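Local coordinates for conserved domain protein (Porphyromonas gingivalis, PDB 3PNN), which probably acts as a cytoplasmic glycosyltransferase with an alpha/beta/alpha Rossmann-like fold, forming glycosidic linkages, at residues D37-D42 with N130-L135; G102-V107 with D226-L231; D124-R129 with G296-K301; P222-Y227 with P250-D255. One frame throughout, in Å; residues are numbered along the deposited sequence. Where two conformers were deposited one is given.

Interaction 1 of 4, residues D37-D42 with N130-L135; sequences DYSVYD and NGFEVL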
# COMPACT_ATOMS: atom_id res chain seq x y z
N ASP A 37 -5.86 -11.36 -5.35
CA ASP A 37 -7.02 -12.19 -5.01
C ASP A 37 -7.07 -12.55 -3.53
O ASP A 37 -8.14 -12.52 -2.92
CB ASP A 37 -7.02 -13.50 -5.82
CG ASP A 37 -7.34 -13.28 -7.31
OD1 ASP A 37 -7.93 -12.24 -7.67
OD2 ASP A 37 -6.99 -14.18 -8.11
N TYR A 38 -5.93 -12.94 -2.95
CA TYR A 38 -5.89 -13.22 -1.50
C TYR A 38 -6.27 -11.97 -0.69
O TYR A 38 -7.02 -12.08 0.28
CB TYR A 38 -4.52 -13.77 -1.07
CG TYR A 38 -4.35 -15.17 -1.59
CD1 TYR A 38 -4.77 -16.27 -0.83
CD2 TYR A 38 -3.83 -15.41 -2.86
CE1 TYR A 38 -4.67 -17.56 -1.32
CE2 TYR A 38 -3.71 -16.72 -3.36
CZ TYR A 38 -4.14 -17.78 -2.59
OH TYR A 38 -4.04 -19.07 -3.08
N SER A 39 -5.81 -10.80 -1.12
CA SER A 39 -6.16 -9.56 -0.41
C SER A 39 -7.66 -9.30 -0.45
O SER A 39 -8.27 -8.96 0.57
CB SER A 39 -5.43 -8.35 -1.00
OG SER A 39 -4.05 -8.42 -0.69
N VAL A 40 -8.25 -9.44 -1.64
CA VAL A 40 -9.68 -9.19 -1.79
C VAL A 40 -10.48 -10.20 -0.99
O VAL A 40 -11.43 -9.84 -0.30
CB VAL A 40 -10.11 -9.16 -3.28
CG1 VAL A 40 -11.64 -9.06 -3.39
CG2 VAL A 40 -9.41 -8.01 -4.00
N TYR A 41 -10.10 -11.47 -1.08
CA TYR A 41 -10.77 -12.51 -0.29
C TYR A 41 -10.75 -12.16 1.21
O TYR A 41 -11.78 -12.25 1.90
CB TYR A 41 -10.09 -13.87 -0.54
CG TYR A 41 -10.83 -15.06 0.02
CD1 TYR A 41 -11.82 -15.70 -0.72
CD2 TYR A 41 -10.54 -15.54 1.29
CE1 TYR A 41 -12.50 -16.79 -0.21
CE2 TYR A 41 -11.23 -16.63 1.81
CZ TYR A 41 -12.20 -17.25 1.05
OH TYR A 41 -12.87 -18.33 1.57
N ASP A 42 -9.58 -11.79 1.72
CA ASP A 42 -9.49 -11.48 3.15
C ASP A 42 -10.21 -10.18 3.50
O ASP A 42 -10.79 -10.06 4.58
CB ASP A 42 -8.03 -11.44 3.62
CG ASP A 42 -7.45 -12.84 3.83
OD1 ASP A 42 -8.23 -13.78 4.09
OD2 ASP A 42 -6.21 -13.00 3.74
N ASN A 130 -5.15 -11.45 9.40
CA ASN A 130 -5.27 -10.61 10.59
C ASN A 130 -4.93 -9.13 10.35
O ASN A 130 -5.39 -8.26 11.10
CB ASN A 130 -4.45 -11.17 11.75
CG ASN A 130 -4.78 -10.50 13.05
OD1 ASN A 130 -5.87 -10.68 13.61
ND2 ASN A 130 -3.85 -9.70 13.54
N GLY A 131 -4.13 -8.85 9.32
CA GLY A 131 -3.88 -7.47 8.90
C GLY A 131 -5.18 -6.79 8.52
O GLY A 131 -5.49 -5.69 8.98
N PHE A 132 -5.95 -7.44 7.66
CA PHE A 132 -7.28 -6.92 7.32
C PHE A 132 -8.23 -6.85 8.51
O PHE A 132 -9.03 -5.92 8.61
CB PHE A 132 -7.91 -7.73 6.18
CG PHE A 132 -7.15 -7.61 4.90
CD1 PHE A 132 -7.38 -6.53 4.06
CD2 PHE A 132 -6.15 -8.52 4.58
CE1 PHE A 132 -6.66 -6.39 2.89
CE2 PHE A 132 -5.42 -8.38 3.41
CZ PHE A 132 -5.67 -7.31 2.56
N GLU A 133 -8.15 -7.83 9.42
CA GLU A 133 -9.04 -7.82 10.59
C GLU A 133 -8.78 -6.65 11.53
O GLU A 133 -9.73 -5.97 11.95
CB GLU A 133 -8.96 -9.14 11.37
CG GLU A 133 -9.49 -10.33 10.55
CD GLU A 133 -9.28 -11.67 11.26
OE1 GLU A 133 -8.26 -11.84 11.96
OE2 GLU A 133 -10.15 -12.55 11.09
N VAL A 134 -7.53 -6.40 11.89
CA VAL A 134 -7.26 -5.30 12.82
C VAL A 134 -7.56 -3.96 12.14
O VAL A 134 -8.04 -3.01 12.78
CB VAL A 134 -5.81 -5.30 13.37
CG1 VAL A 134 -5.57 -6.58 14.20
CG2 VAL A 134 -4.78 -5.15 12.25
N LEU A 135 -7.30 -3.89 10.84
CA LEU A 135 -7.52 -2.63 10.11
C LEU A 135 -9.00 -2.29 9.98
O LEU A 135 -9.43 -1.15 10.23
CB LEU A 135 -6.87 -2.72 8.72
CG LEU A 135 -6.84 -1.47 7.84
CD1 LEU A 135 -6.28 -0.28 8.60
CD2 LEU A 135 -5.99 -1.81 6.62
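Phe132 reaches from helix 129-140 to helix 35-46 and meets two residues one turn apart, Ser39 and Asp42. No hydrogen bond links the segments; the join is van der Waals packing around one aromatic ring, and Phe132 accounts for 81 of the 151 Å² buried.

The first kind of contact is between ring and backbone oxygen. Ser39 O sits over one face of the Phe132 ring, 3.6 Å above its plane and displaced toward the rim, where the nearest ring atom is CZ. The second is aliphatic. Ser39 CB comes to 3.7 Å from Phe132 CZ at the end of the ring, and Asp42 CB approaches obliquely, 3.6 Å from Phe132 CD2. With chi1 at -65°, Phe132 CG lies anti to its carbonyl carbon, and this carries the ring out to helix 35-46. The closest CA atoms, of Asp42 and Phe132, are 6.6 Å apart.

Both helices belong to the Rossmann-like alpha/beta/alpha domain. Phe132 and Ser39 also rest on Ile121 of strand 118-122, and Phe132 on Met217 of strand 217-220, which places the ring between the two helices and the strands.

The charged end of Asp42 takes no part in the ring packing: OD2 is hydrogen-bonded to Tyr298 OH and OD1 forms a salt bridge with Arg45 NH2.

Interaction 2 of 4, residues G102-V107 with D226-L231; sequences GTNHAV and DYSEEL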
# COMPACT_ATOMS: atom_id res chain seq x y z
N GLY A 102 3.53 9.61 -8.26
CA GLY A 102 3.85 8.87 -7.05
C GLY A 102 2.64 8.29 -6.32
O GLY A 102 1.50 8.61 -6.67
N THR A 103 2.88 7.46 -5.32
CA THR A 103 1.78 6.76 -4.64
C THR A 103 0.73 7.66 -3.99
O THR A 103 -0.45 7.30 -3.94
CB THR A 103 2.27 5.74 -3.58
OG1 THR A 103 3.03 6.43 -2.57
CG2 THR A 103 3.12 4.67 -4.24
N ASN A 104 1.14 8.81 -3.44
CA ASN A 104 0.14 9.66 -2.80
C ASN A 104 -0.65 10.45 -3.85
O ASN A 104 -1.77 10.87 -3.59
CB ASN A 104 0.73 10.54 -1.69
CG ASN A 104 -0.26 10.82 -0.56
OD1 ASN A 104 -1.32 11.42 -0.78
ND2 ASN A 104 0.09 10.42 0.65
N HIS A 105 -0.09 10.62 -5.06
CA HIS A 105 -0.89 11.19 -6.16
C HIS A 105 -1.94 10.16 -6.62
O HIS A 105 -3.09 10.51 -6.89
CB HIS A 105 -0.01 11.63 -7.33
CG HIS A 105 -0.77 12.06 -8.55
ND1 HIS A 105 -0.88 11.27 -9.68
CD2 HIS A 105 -1.47 13.19 -8.81
CE1 HIS A 105 -1.61 11.90 -10.58
NE2 HIS A 105 -1.98 13.07 -10.08
N ALA A 106 -1.54 8.90 -6.70
CA ALA A 106 -2.49 7.81 -6.94
C ALA A 106 -3.62 7.79 -5.91
O ALA A 106 -4.79 7.62 -6.27
CB ALA A 106 -1.76 6.47 -6.98
N VAL A 107 -3.29 7.98 -4.63
CA VAL A 107 -4.32 8.04 -3.60
C VAL A 107 -5.31 9.18 -3.84
O VAL A 107 -6.53 9.01 -3.69
CB VAL A 107 -3.70 8.19 -2.17
CG1 VAL A 107 -4.78 8.50 -1.15
CG2 VAL A 107 -2.95 6.91 -1.78
N ASP A 226 -7.75 15.92 1.55
CA ASP A 226 -7.58 17.37 1.60
C ASP A 226 -6.18 17.76 2.07
O ASP A 226 -5.56 18.68 1.51
CB ASP A 226 -8.61 18.02 2.54
CG ASP A 226 -10.03 17.88 2.01
OD1 ASP A 226 -10.22 17.87 0.77
OD2 ASP A 226 -10.97 17.77 2.83
N TYR A 227 -5.68 17.08 3.10
CA TYR A 227 -4.33 17.36 3.56
C TYR A 227 -3.33 17.00 2.46
O TYR A 227 -2.35 17.72 2.24
CB TYR A 227 -4.00 16.58 4.84
CG TYR A 227 -4.77 17.04 6.06
CD1 TYR A 227 -4.82 18.40 6.41
CD2 TYR A 227 -5.44 16.13 6.87
CE1 TYR A 227 -5.53 18.82 7.54
CE2 TYR A 227 -6.15 16.54 7.99
CZ TYR A 227 -6.19 17.88 8.32
OH TYR A 227 -6.89 18.27 9.45
N SER A 228 -3.59 15.89 1.76
CA SER A 228 -2.70 15.47 0.68
C SER A 228 -2.69 16.48 -0.45
O SER A 228 -1.66 16.72 -1.07
CB SER A 228 -3.11 14.12 0.09
OG SER A 228 -2.97 13.06 1.03
N GLU A 229 -3.85 17.05 -0.76
CA GLU A 229 -3.91 18.07 -1.81
C GLU A 229 -3.09 19.31 -1.41
O GLU A 229 -2.38 19.90 -2.23
CB GLU A 229 -5.35 18.47 -2.11
CG GLU A 229 -5.52 19.67 -3.03
CD GLU A 229 -5.68 19.30 -4.49
OE1 GLU A 229 -5.35 18.15 -4.86
OE2 GLU A 229 -6.14 20.16 -5.27
N GLU A 230 -3.18 19.68 -0.15
CA GLU A 230 -2.40 20.82 0.35
C GLU A 230 -0.90 20.58 0.16
O GLU A 230 -0.18 21.45 -0.33
CB GLU A 230 -2.72 21.09 1.82
CG GLU A 230 -1.77 22.07 2.48
CD GLU A 230 -1.80 21.97 4.00
OE1 GLU A 230 -2.87 21.64 4.55
OE2 GLU A 230 -0.75 22.21 4.64
N LEU A 231 -0.43 19.39 0.55
CA LEU A 231 0.99 19.06 0.46
C LEU A 231 1.42 18.80 -0.98
O LEU A 231 2.57 19.03 -1.35
CB LEU A 231 1.31 17.85 1.34
CG LEU A 231 1.23 18.16 2.84
CD1 LEU A 231 1.45 16.92 3.68
CD2 LEU A 231 2.23 19.24 3.18
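Asn104 and Ser228 join the short helix 103-108 to the long helix 223-239 through a single polar side-chain contact, between helices of the Rossmann-like alpha/beta/alpha domain. The buried surface is correspondingly small, 67 Å².

In sequence order, Gly102 comes first and N-caps the short helix, its carbonyl O accepting Ala106 N at 3.1 Å.

Asn104, in the first turn, carries the interaction. Its side chain leaves the helix toward helix 223-239, and OD1 lies 2.9 Å from Ser228 OG. The Ser228 hydroxyl has one proton and two acceptors within reach, Asn104 OD1 and Tyr224 O, the latter one turn back in its own helix, so which of the two receives the proton is not settled. The other end of the amide is also engaged: Asn104 ND2 is hydrogen-bonded to Tyr224 OH, which would help set the rotation of the amide, although this bond is unusually short and the one at OD1 is not settled. Both Asn104 and Ser228 are buried, so these bonds serve polar groups away from solvent. Around the amide, the Asn104 side chain also packs on Phe247 and on Ile249 and Val252 of helix 249-259, and the Asn104 backbone is hydrogen-bonded to that of Phe247.

The angle at Asn104 OD1, from CG to Ser228 OG, is about 130°, a bent approach to the carbonyl oxygen, and the carbon behind the hydroxyl, Ser228 CB, is drawn to 3.4 Å from Asn104 OD1.

Interaction 3 of 4, residues D124-R129 with G296-K301; sequences DDFYGR and GEYPTK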
# COMPACT_ATOMS: atom_id res chain seq x y z
N ASP A 124 0.19 -6.07 -4.95
CA ASP A 124 0.94 -7.31 -5.18
C ASP A 124 1.74 -7.72 -3.93
O ASP A 124 2.77 -8.39 -4.04
CB ASP A 124 1.88 -7.12 -6.38
CG ASP A 124 2.22 -8.43 -7.08
OD1 ASP A 124 1.45 -9.42 -6.96
OD2 ASP A 124 3.27 -8.46 -7.76
N ASP A 125 1.27 -7.29 -2.76
CA ASP A 125 1.83 -7.77 -1.49
C ASP A 125 0.80 -8.59 -0.74
O ASP A 125 -0.39 -8.28 -0.78
CB ASP A 125 2.29 -6.60 -0.60
CG ASP A 125 3.56 -5.95 -1.10
OD1 ASP A 125 4.65 -6.49 -0.85
OD2 ASP A 125 3.48 -4.91 -1.77
N PHE A 126 1.27 -9.64 -0.06
CA PHE A 126 0.41 -10.47 0.77
C PHE A 126 0.48 -10.00 2.22
O PHE A 126 1.54 -10.08 2.86
CB PHE A 126 0.79 -11.96 0.64
CG PHE A 126 -0.09 -12.89 1.44
CD1 PHE A 126 -1.16 -13.55 0.84
CD2 PHE A 126 0.18 -13.13 2.78
CE1 PHE A 126 -1.97 -14.43 1.57
CE2 PHE A 126 -0.62 -14.01 3.52
CZ PHE A 126 -1.70 -14.66 2.92
N TYR A 127 -0.64 -9.51 2.74
CA TYR A 127 -0.67 -8.89 4.06
C TYR A 127 -1.10 -9.85 5.18
O TYR A 127 -0.74 -9.65 6.35
CB TYR A 127 -1.58 -7.67 4.03
CG TYR A 127 -1.01 -6.55 3.19
CD1 TYR A 127 -0.06 -5.68 3.73
CD2 TYR A 127 -1.39 -6.38 1.86
CE1 TYR A 127 0.49 -4.65 2.96
CE2 TYR A 127 -0.85 -5.34 1.09
CZ TYR A 127 0.08 -4.47 1.66
OH TYR A 127 0.62 -3.44 0.92
N GLY A 128 -1.87 -10.87 4.83
CA GLY A 128 -2.36 -11.84 5.80
C GLY A 128 -3.69 -11.46 6.42
O GLY A 128 -4.00 -10.28 6.60
N ARG A 129 -4.50 -12.45 6.76
CA ARG A 129 -5.87 -12.21 7.19
C ARG A 129 -5.99 -11.26 8.38
O ARG A 129 -6.84 -10.38 8.38
CB ARG A 129 -6.57 -13.52 7.52
CG ARG A 129 -8.02 -13.35 7.87
CD ARG A 129 -8.68 -14.74 7.95
NE ARG A 129 -10.09 -14.65 8.30
CZ ARG A 129 -10.85 -15.71 8.58
NH1 ARG A 129 -10.31 -16.92 8.58
NH2 ARG A 129 -12.14 -15.55 8.89
N GLY A 296 -6.11 -25.01 5.67
CA GLY A 296 -7.49 -24.59 5.67
C GLY A 296 -7.75 -23.10 5.78
O GLY A 296 -8.91 -22.69 5.93
N GLU A 297 -6.71 -22.28 5.70
CA GLU A 297 -6.86 -20.83 5.83
C GLU A 297 -7.58 -20.25 4.61
O GLU A 297 -8.27 -19.24 4.71
CB GLU A 297 -5.50 -20.14 6.04
CG GLU A 297 -5.53 -18.59 6.14
CD GLU A 297 -5.83 -18.06 7.54
OE1 GLU A 297 -6.43 -18.80 8.35
OE2 GLU A 297 -5.47 -16.90 7.82
N TYR A 298 -7.41 -20.90 3.46
CA TYR A 298 -8.05 -20.49 2.21
C TYR A 298 -8.54 -21.72 1.48
O TYR A 298 -7.94 -22.79 1.61
CB TYR A 298 -7.05 -19.77 1.27
CG TYR A 298 -6.47 -18.52 1.88
CD1 TYR A 298 -7.16 -17.32 1.82
CD2 TYR A 298 -5.24 -18.54 2.51
CE1 TYR A 298 -6.65 -16.17 2.40
CE2 TYR A 298 -4.72 -17.40 3.10
CZ TYR A 298 -5.42 -16.22 3.04
OH TYR A 298 -4.91 -15.10 3.62
N PRO A 299 -9.61 -21.58 0.68
CA PRO A 299 -9.98 -22.66 -0.23
C PRO A 299 -8.97 -22.75 -1.37
O PRO A 299 -8.25 -21.79 -1.64
CB PRO A 299 -11.33 -22.19 -0.78
CG PRO A 299 -11.24 -20.71 -0.74
CD PRO A 299 -10.50 -20.41 0.54
N THR A 300 -8.90 -23.90 -2.04
CA THR A 300 -7.95 -24.04 -3.15
C THR A 300 -8.17 -22.99 -4.24
O THR A 300 -7.22 -22.43 -4.77
CB THR A 300 -7.97 -25.44 -3.77
OG1 THR A 300 -7.57 -26.39 -2.79
CG2 THR A 300 -7.00 -25.50 -4.96
N LYS A 301 -9.43 -22.73 -4.58
CA LYS A 301 -9.74 -21.70 -5.56
C LYS A 301 -10.55 -20.60 -4.88
O LYS A 301 -11.59 -20.85 -4.30
CB LYS A 301 -10.55 -22.27 -6.73
CG LYS A 301 -9.77 -23.23 -7.60
CD LYS A 301 -10.58 -23.69 -8.79
CE LYS A 301 -9.82 -24.75 -9.58
NZ LYS A 301 -9.30 -25.83 -8.68
O HOH W 1 -3.88 -15.23 6.14
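Arg129, Tyr298 and Glu297 supply most of the 185 Å² buried here, and one ordered water ties all three together. The water accepts a hydrogen bond from Arg129 N at 2.9 Å and donates to Tyr298 OH at 2.7 Å. Its other proton goes to Glu297 OE2, also at 2.9 Å, but this bond and the carboxylate's place beside Arg129 hold for one of two modelled Glu297 conformers and are less certain. No direct hydrogen bond crosses between the segments.

Arg129 opens helix 129-140, directly after Gly128 at the N-cap position. The bridged N-H therefore belongs to the first turn, and the positive end of the helix would probably stabilise the carboxylate beyond the water. Glu297 OE2 also lies 3.6 Å from Arg129 CB, the Glu297 chain bending at chi2 (85°) to bring it there. Arg129 runs on extended, its NH1 4.3 Å from Glu297 OE1: opposite charges that probably attract, though too far apart for a salt bridge. OE1 stands at the guanidinium edge, near its plane, and guanidinium and carboxylate planes are 61° apart.

The contact fastens the C-terminal tail, just after a Schellman-capped helix, to the loop leaving strand 118-122. That loop lies at the C-terminal end of a strand, where Rossmann-like folds usually place active sites; its Asp124 and Asp125 hold glycerol, probably from the crystallisation liquor.

Tyr298 comes in from the opposite direction to Phe126. Tyr298 OH is 3.3 Å from Phe126 CZ, and the rings meet obliquely, with Phe126 CZ 4.0 Å from Tyr298 CZ. The same hydroxyl is hydrogen-bonded to Asp42 OD2, while Phe126 stacks on Phe274.

Interaction 4 of 4, residues P222-Y227 with P250-D255; sequences PDYFDY and PFVVND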
# COMPACT_ATOMS: atom_id res chain seq x y z
N PRO A 222 -11.56 10.56 5.02
CA PRO A 222 -11.45 11.36 3.78
C PRO A 222 -10.76 12.72 3.92
O PRO A 222 -10.32 13.27 2.89
CB PRO A 222 -12.92 11.50 3.33
CG PRO A 222 -13.59 10.24 3.90
CD PRO A 222 -12.92 10.06 5.26
N ASP A 223 -10.64 13.26 5.13
CA ASP A 223 -9.89 14.52 5.29
C ASP A 223 -8.45 14.33 4.82
O ASP A 223 -7.76 15.28 4.51
CB ASP A 223 -9.90 14.99 6.75
CG ASP A 223 -9.65 13.85 7.72
OD1 ASP A 223 -8.52 13.75 8.26
OD2 ASP A 223 -10.59 13.05 7.93
N TYR A 224 -8.00 13.08 4.79
CA TYR A 224 -6.66 12.79 4.31
C TYR A 224 -6.47 13.27 2.86
O TYR A 224 -5.40 13.72 2.48
CB TYR A 224 -6.32 11.29 4.42
CG TYR A 224 -4.88 11.00 4.02
CD1 TYR A 224 -3.83 11.39 4.85
CD2 TYR A 224 -4.57 10.37 2.82
CE1 TYR A 224 -2.50 11.15 4.49
CE2 TYR A 224 -3.22 10.13 2.44
CZ TYR A 224 -2.21 10.51 3.30
OH TYR A 224 -0.89 10.30 2.98
N PHE A 225 -7.52 13.17 2.05
CA PHE A 225 -7.40 13.68 0.68
C PHE A 225 -7.11 15.18 0.66
O PHE A 225 -6.34 15.67 -0.17
CB PHE A 225 -8.66 13.41 -0.15
CG PHE A 225 -8.99 11.95 -0.30
CD1 PHE A 225 -8.13 11.09 -0.98
CD2 PHE A 225 -10.19 11.44 0.20
CE1 PHE A 225 -8.45 9.73 -1.13
CE2 PHE A 225 -10.51 10.10 0.05
CZ PHE A 225 -9.64 9.23 -0.62
N ASP A 226 -7.75 15.92 1.55
CA ASP A 226 -7.58 17.37 1.60
C ASP A 226 -6.18 17.76 2.07
O ASP A 226 -5.56 18.68 1.51
CB ASP A 226 -8.61 18.02 2.54
CG ASP A 226 -10.03 17.88 2.01
OD1 ASP A 226 -10.22 17.87 0.77
OD2 ASP A 226 -10.97 17.77 2.83
N TYR A 227 -5.68 17.08 3.10
CA TYR A 227 -4.33 17.36 3.56
C TYR A 227 -3.33 17.00 2.46
O TYR A 227 -2.35 17.72 2.24
CB TYR A 227 -4.00 16.58 4.84
CG TYR A 227 -4.77 17.04 6.06
CD1 TYR A 227 -4.82 18.40 6.41
CD2 TYR A 227 -5.44 16.13 6.87
CE1 TYR A 227 -5.53 18.82 7.54
CE2 TYR A 227 -6.15 16.54 7.99
CZ TYR A 227 -6.19 17.88 8.32
OH TYR A 227 -6.89 18.27 9.45
N PRO A 250 4.33 7.92 2.79
CA PRO A 250 5.10 8.10 4.03
C PRO A 250 5.55 9.54 4.24
O PRO A 250 5.57 10.02 5.38
CB PRO A 250 6.34 7.23 3.82
CG PRO A 250 5.98 6.27 2.76
CD PRO A 250 4.93 6.91 1.90
N PHE A 251 5.92 10.23 3.16
CA PHE A 251 6.33 11.62 3.27
C PHE A 251 5.22 12.51 3.82
O PHE A 251 5.45 13.32 4.73
CB PHE A 251 6.81 12.18 1.92
CG PHE A 251 6.99 13.68 1.93
CD1 PHE A 251 8.19 14.25 2.30
CD2 PHE A 251 5.94 14.52 1.58
CE1 PHE A 251 8.36 15.62 2.32
CE2 PHE A 251 6.09 15.89 1.60
CZ PHE A 251 7.30 16.44 1.97
N VAL A 252 4.04 12.38 3.24
CA VAL A 252 2.87 13.13 3.68
C VAL A 252 2.48 12.78 5.11
O VAL A 252 2.24 13.67 5.93
CB VAL A 252 1.65 12.84 2.76
CG1 VAL A 252 0.38 13.40 3.37
CG2 VAL A 252 1.92 13.40 1.37
N VAL A 253 2.40 11.49 5.41
CA VAL A 253 2.04 11.04 6.76
C VAL A 253 3.05 11.59 7.77
O VAL A 253 2.68 12.09 8.83
CB VAL A 253 1.97 9.51 6.85
CG1 VAL A 253 1.93 9.06 8.31
CG2 VAL A 253 0.74 8.99 6.08
N ASN A 254 4.33 11.50 7.42
CA ASN A 254 5.37 12.01 8.31
C ASN A 254 5.19 13.51 8.59
O ASN A 254 5.35 13.98 9.73
CB ASN A 254 6.74 11.72 7.70
CG ASN A 254 7.88 11.99 8.67
OD1 ASN A 254 8.05 11.28 9.67
ND2 ASN A 254 8.68 13.00 8.37
N ASP A 255 4.82 14.26 7.56
CA ASP A 255 4.65 15.70 7.73
C ASP A 255 3.48 16.01 8.65
O ASP A 255 3.56 16.90 9.49
CB ASP A 255 4.43 16.37 6.37
CG ASP A 255 4.40 17.89 6.49
OD1 ASP A 255 5.47 18.52 6.35
OD2 ASP A 255 3.32 18.46 6.74
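Tyr224 and Val253 mark the nearest backbone approach, their CA atoms 9.2 Å apart, a spacing that leaves the contact to a long side chain. Segment 222-227 lies near the beginning of helix 223-239, where Tyr227 N donates to Asp223 O at 3.1 Å. Segment 250-255 is regular helix, with Asn254 N bonded to Pro250 O at 2.8 Å.

Tyr224 spans the gap. Its chi1 of -175° puts CG opposite the backbone N and sends the ring across to the other helix, where the phenol end lands beside two consecutive valines. Val252 CG1 is nearest, 3.4 Å from Tyr224 OH, and the same methyl lies 3.8 Å from Tyr224 CE1. It therefore touches hydroxyl and ring together, from an oblique direction. Val253 adds the other branch: its CG2, the methyl anti to the carbonyl carbon, lies 3.7 Å from Tyr224 OH and 4.2 Å from Tyr224 CE1.

The two helices are consecutive in the chain, following strand 217-220 and preceding strand 263-268 in the sequence of the Rossmann-like alpha/beta/alpha domain. The contact thus packs neighbouring helices of one connection against each other, and all three touching side chains are buried, with 135 Å² covered between the segments.

The buried hydroxyl, beside two methyls, has Asn104 ND2 of helix 103-108 as its hydrogen-bond partner, at a rather short distance. Further back, the Tyr224 ring stacks on Phe220 and meets Tyr149 edge-to-face.

How the interactions relate
The four contacts form two pairs. Interactions 1 and 3 have centres 8 Å apart and touch directly: Asp42 OD2 and Tyr298 OH are 2.5 Å apart, a probable hydrogen bond. Interactions 2 and 4 have centres 7 Å apart, share Asp226 and Tyr227 on helix 223-239, and join where Asn104 ND2 lies 2.5 Å from Tyr224 OH and Leu231 CD1 packs 3.7 Å from Val252 CG1. The pairs are separate: interactions 1 and 2 have centres 24 Å apart, interactions 3 and 4 about 30 Å, each on opposite sides of the chain's centre. Asp124 and Asp125, in the 124-129 loop of interaction 3, hold glycerol, probably from the crystallisation liquor.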